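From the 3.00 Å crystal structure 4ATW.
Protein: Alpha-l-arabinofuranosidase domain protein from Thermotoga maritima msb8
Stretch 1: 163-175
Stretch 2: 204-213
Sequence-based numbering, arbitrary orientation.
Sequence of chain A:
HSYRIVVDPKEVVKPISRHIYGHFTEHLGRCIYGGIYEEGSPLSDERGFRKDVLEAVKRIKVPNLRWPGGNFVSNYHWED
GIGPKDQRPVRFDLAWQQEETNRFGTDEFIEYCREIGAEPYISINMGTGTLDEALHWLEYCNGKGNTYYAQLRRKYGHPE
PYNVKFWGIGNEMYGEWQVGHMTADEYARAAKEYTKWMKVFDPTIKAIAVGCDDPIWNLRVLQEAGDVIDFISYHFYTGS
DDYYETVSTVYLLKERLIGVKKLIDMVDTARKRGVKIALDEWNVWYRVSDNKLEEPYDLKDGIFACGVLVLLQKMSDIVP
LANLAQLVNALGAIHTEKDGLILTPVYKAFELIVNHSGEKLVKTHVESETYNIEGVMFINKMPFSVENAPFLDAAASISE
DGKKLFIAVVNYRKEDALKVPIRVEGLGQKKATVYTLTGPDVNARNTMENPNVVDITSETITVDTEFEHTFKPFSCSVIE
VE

Stretch 1 (163-175) NVKFWGIGNEMYG
Stretch 2, residues 204-213: TIKAIAVGCD

Two neighbouring parallel strands, 206-209 and one beginning at F166, run 27° apart in direction and approach to 4.7 Å, pairing F166 with K206, W167 with A207 and G168 with I208 at CA-CA 5.0, 5.1 and 4.8 Å. Backbone phi/psi lies near -110/125 at F166, W167 and K206 to I208, and is -84/115 at G168.

Before the strand, I205 (chi1 p, chi2 t) points toward stretch 1, its CG2 3.6 Å from CD1 of W167. That indole (chi1 m, chi2 82°) donates from NE1 to V164 O at 2.9 Å, within its own stretch. K206 bonds through both backbone groups: N to K165 O, 2.9 Å, and O from W167 N, 2.8 Å. A207 shares a face with W167 and I169; its CB lies 3.3 Å from CD1 of I169 (chi1 m, chi2 t), a close apolar contact. I208 repeats the K206 pattern, N to W167 O at 3.0 Å and O from I169 N at 2.8 Å, while its CD1 (m, p) lies 4.2 Å from F166 CB, beside bare G168.

Beyond the strand, V210 (t) fills the loop: CG2 sits 3.4 Å from G170 O, CG1 3.7 Å from Y174 CD2. The E172-G175 type I turn carries Y174 (p, 82°), whose ring face receives C212 (p): CB lies 3.6 Å and SG 4.0 Å from the ring centroid, CH-pi and sulfur-aromatic contacts.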

# COMPACT_ATOMS: atom_id res chain seq x y z
N ASN A 163 8.16 -19.65 -2.20
CA ASN A 163 7.86 -19.04 -3.48
C ASN A 163 7.47 -17.56 -3.36
O ASN A 163 6.40 -17.16 -3.77
CB ASN A 163 6.73 -19.80 -4.15
CG ASN A 163 6.45 -19.28 -5.52
OD1 ASN A 163 7.40 -19.01 -6.26
ND2 ASN A 163 5.17 -19.13 -5.87
N VAL A 164 8.36 -16.75 -2.80
CA VAL A 164 8.09 -15.33 -2.66
C VAL A 164 8.17 -14.78 -4.06
O VAL A 164 9.21 -14.90 -4.72
CB VAL A 164 9.17 -14.66 -1.75
CG1 VAL A 164 8.89 -13.19 -1.56
CG2 VAL A 164 9.18 -15.36 -0.37
N LYS A 165 7.07 -14.19 -4.53
CA LYS A 165 7.00 -13.67 -5.90
C LYS A 165 7.50 -12.25 -6.16
O LYS A 165 7.87 -11.92 -7.28
CB LYS A 165 5.55 -13.77 -6.40
CG LYS A 165 4.93 -15.14 -6.21
CD LYS A 165 3.52 -15.14 -6.69
CE LYS A 165 2.83 -16.46 -6.39
NZ LYS A 165 1.37 -16.47 -6.85
N PHE A 166 7.50 -11.41 -5.13
CA PHE A 166 7.92 -10.05 -5.32
C PHE A 166 9.21 -9.75 -4.59
O PHE A 166 9.31 -9.98 -3.40
CB PHE A 166 6.83 -9.10 -4.80
CG PHE A 166 5.50 -9.24 -5.49
CD1 PHE A 166 4.62 -10.26 -5.16
CD2 PHE A 166 5.11 -8.34 -6.47
CE1 PHE A 166 3.38 -10.38 -5.78
CE2 PHE A 166 3.86 -8.47 -7.10
CZ PHE A 166 3.00 -9.49 -6.75
N TRP A 167 10.19 -9.21 -5.30
CA TRP A 167 11.43 -8.85 -4.60
C TRP A 167 11.80 -7.41 -4.81
O TRP A 167 11.97 -6.97 -5.93
CB TRP A 167 12.58 -9.76 -5.04
CG TRP A 167 12.39 -11.19 -4.59
CD1 TRP A 167 11.63 -12.13 -5.20
CD2 TRP A 167 12.92 -11.79 -3.40
NE1 TRP A 167 11.65 -13.29 -4.47
CE2 TRP A 167 12.43 -13.10 -3.36
CE3 TRP A 167 13.75 -11.34 -2.37
CZ2 TRP A 167 12.75 -13.99 -2.32
CZ3 TRP A 167 14.06 -12.21 -1.35
CH2 TRP A 167 13.56 -13.52 -1.33
N GLY A 168 11.89 -6.68 -3.69
CA GLY A 168 12.24 -5.27 -3.72
C GLY A 168 13.73 -5.21 -3.78
O GLY A 168 14.39 -5.62 -2.84
N ILE A 169 14.27 -4.70 -4.88
CA ILE A 169 15.71 -4.63 -5.05
C ILE A 169 16.38 -3.36 -4.52
O ILE A 169 16.78 -2.48 -5.28
CB ILE A 169 16.04 -4.80 -6.48
CG1 ILE A 169 15.51 -6.15 -6.89
CG2 ILE A 169 17.53 -4.70 -6.70
CD1 ILE A 169 15.72 -6.48 -8.37
N GLY A 170 16.49 -3.32 -3.20
CA GLY A 170 17.09 -2.21 -2.50
C GLY A 170 15.96 -1.34 -2.02
O GLY A 170 14.82 -1.45 -2.48
N ASN A 171 16.29 -0.46 -1.08
CA ASN A 171 15.33 0.46 -0.52
C ASN A 171 15.87 1.87 -0.50
O ASN A 171 16.94 2.12 0.05
CB ASN A 171 14.97 0.07 0.91
CG ASN A 171 13.98 1.02 1.54
OD1 ASN A 171 12.75 0.95 1.30
ND2 ASN A 171 14.52 1.95 2.36
N GLU A 172 15.11 2.78 -1.09
CA GLU A 172 15.45 4.20 -1.13
C GLU A 172 16.96 4.40 -1.20
O GLU A 172 17.51 5.30 -0.54
CB GLU A 172 14.89 4.96 0.11
CG GLU A 172 13.37 4.94 0.27
CD GLU A 172 12.84 5.92 1.32
OE1 GLU A 172 13.45 6.04 2.42
OE2 GLU A 172 11.81 6.57 1.04
N MET A 173 17.63 3.58 -2.00
CA MET A 173 19.07 3.67 -2.13
C MET A 173 19.63 5.06 -2.47
O MET A 173 20.83 5.31 -2.33
CB MET A 173 19.54 2.66 -3.15
CG MET A 173 19.48 1.27 -2.63
SD MET A 173 20.35 1.26 -1.09
CE MET A 173 19.37 -0.02 -0.18
N TYR A 174 18.74 5.95 -2.91
CA TYR A 174 19.13 7.29 -3.33
C TYR A 174 19.42 8.20 -2.14
O TYR A 174 20.29 9.06 -2.22
CB TYR A 174 18.02 7.90 -4.20
CG TYR A 174 16.63 7.87 -3.59
CD1 TYR A 174 16.23 8.84 -2.67
CD2 TYR A 174 15.73 6.88 -3.90
CE1 TYR A 174 14.96 8.82 -2.05
CE2 TYR A 174 14.45 6.85 -3.30
CZ TYR A 174 14.08 7.83 -2.37
OH TYR A 174 12.85 7.80 -1.74
N GLY A 175 18.70 7.94 -1.04
CA GLY A 175 18.76 8.74 0.19
C GLY A 175 20.01 8.78 1.05
O GLY A 175 20.53 7.75 1.44
N THR A 204 10.87 -16.68 -12.52
CA THR A 204 9.51 -16.26 -12.21
C THR A 204 9.31 -15.05 -11.32
O THR A 204 8.23 -14.48 -11.31
CB THR A 204 8.73 -17.37 -11.56
OG1 THR A 204 9.17 -17.51 -10.21
CG2 THR A 204 8.94 -18.68 -12.34
N ILE A 205 10.32 -14.63 -10.56
CA ILE A 205 10.13 -13.46 -9.72
C ILE A 205 9.97 -12.10 -10.42
O ILE A 205 10.41 -11.86 -11.55
CB ILE A 205 11.25 -13.32 -8.70
CG1 ILE A 205 12.60 -13.11 -9.38
CG2 ILE A 205 11.27 -14.55 -7.84
CD1 ILE A 205 13.76 -12.96 -8.39
N LYS A 206 9.30 -11.21 -9.71
CA LYS A 206 9.09 -9.87 -10.17
C LYS A 206 10.05 -9.00 -9.34
O LYS A 206 10.15 -9.13 -8.10
CB LYS A 206 7.65 -9.46 -9.90
CG LYS A 206 6.61 -10.31 -10.55
CD LYS A 206 6.64 -10.13 -12.05
CE LYS A 206 5.27 -10.40 -12.66
NZ LYS A 206 5.22 -10.11 -14.13
N ALA A 207 10.76 -8.11 -10.03
CA ALA A 207 11.69 -7.20 -9.39
C ALA A 207 11.20 -5.73 -9.35
O ALA A 207 10.79 -5.18 -10.36
CB ALA A 207 13.01 -7.27 -10.11
N ILE A 208 11.27 -5.09 -8.19
CA ILE A 208 10.88 -3.69 -8.05
C ILE A 208 12.17 -2.90 -7.72
O ILE A 208 12.81 -3.09 -6.64
CB ILE A 208 9.90 -3.49 -6.89
CG1 ILE A 208 8.65 -4.34 -7.07
CG2 ILE A 208 9.52 -2.08 -6.80
CD1 ILE A 208 8.82 -5.84 -6.65
N ALA A 209 12.54 -2.03 -8.67
CA ALA A 209 13.75 -1.21 -8.55
C ALA A 209 13.44 0.11 -7.90
O ALA A 209 12.37 0.63 -8.02
CB ALA A 209 14.36 -0.98 -9.91
N VAL A 210 14.40 0.65 -7.19
CA VAL A 210 14.18 1.88 -6.51
C VAL A 210 14.06 3.05 -7.42
O VAL A 210 14.99 3.37 -8.16
CB VAL A 210 15.30 2.19 -5.59
CG1 VAL A 210 14.90 3.39 -4.73
CG2 VAL A 210 15.62 0.98 -4.76
N GLY A 211 12.92 3.70 -7.36
CA GLY A 211 12.70 4.87 -8.17
C GLY A 211 12.44 5.98 -7.20
O GLY A 211 12.27 5.71 -6.01
N CYS A 212 12.40 7.21 -7.66
CA CYS A 212 12.13 8.30 -6.75
C CYS A 212 11.78 9.58 -7.53
O CYS A 212 11.38 9.47 -8.67
CB CYS A 212 13.31 8.53 -5.82
SG CYS A 212 14.54 9.44 -6.61
N ASP A 213 11.93 10.75 -6.93
CA ASP A 213 11.54 11.97 -7.59
C ASP A 213 12.57 12.62 -8.50
O ASP A 213 12.26 13.57 -9.22
CB ASP A 213 11.04 12.97 -6.56
CG ASP A 213 9.58 12.78 -6.25
OD1 ASP A 213 8.80 12.68 -7.23
OD2 ASP A 213 9.21 12.73 -5.05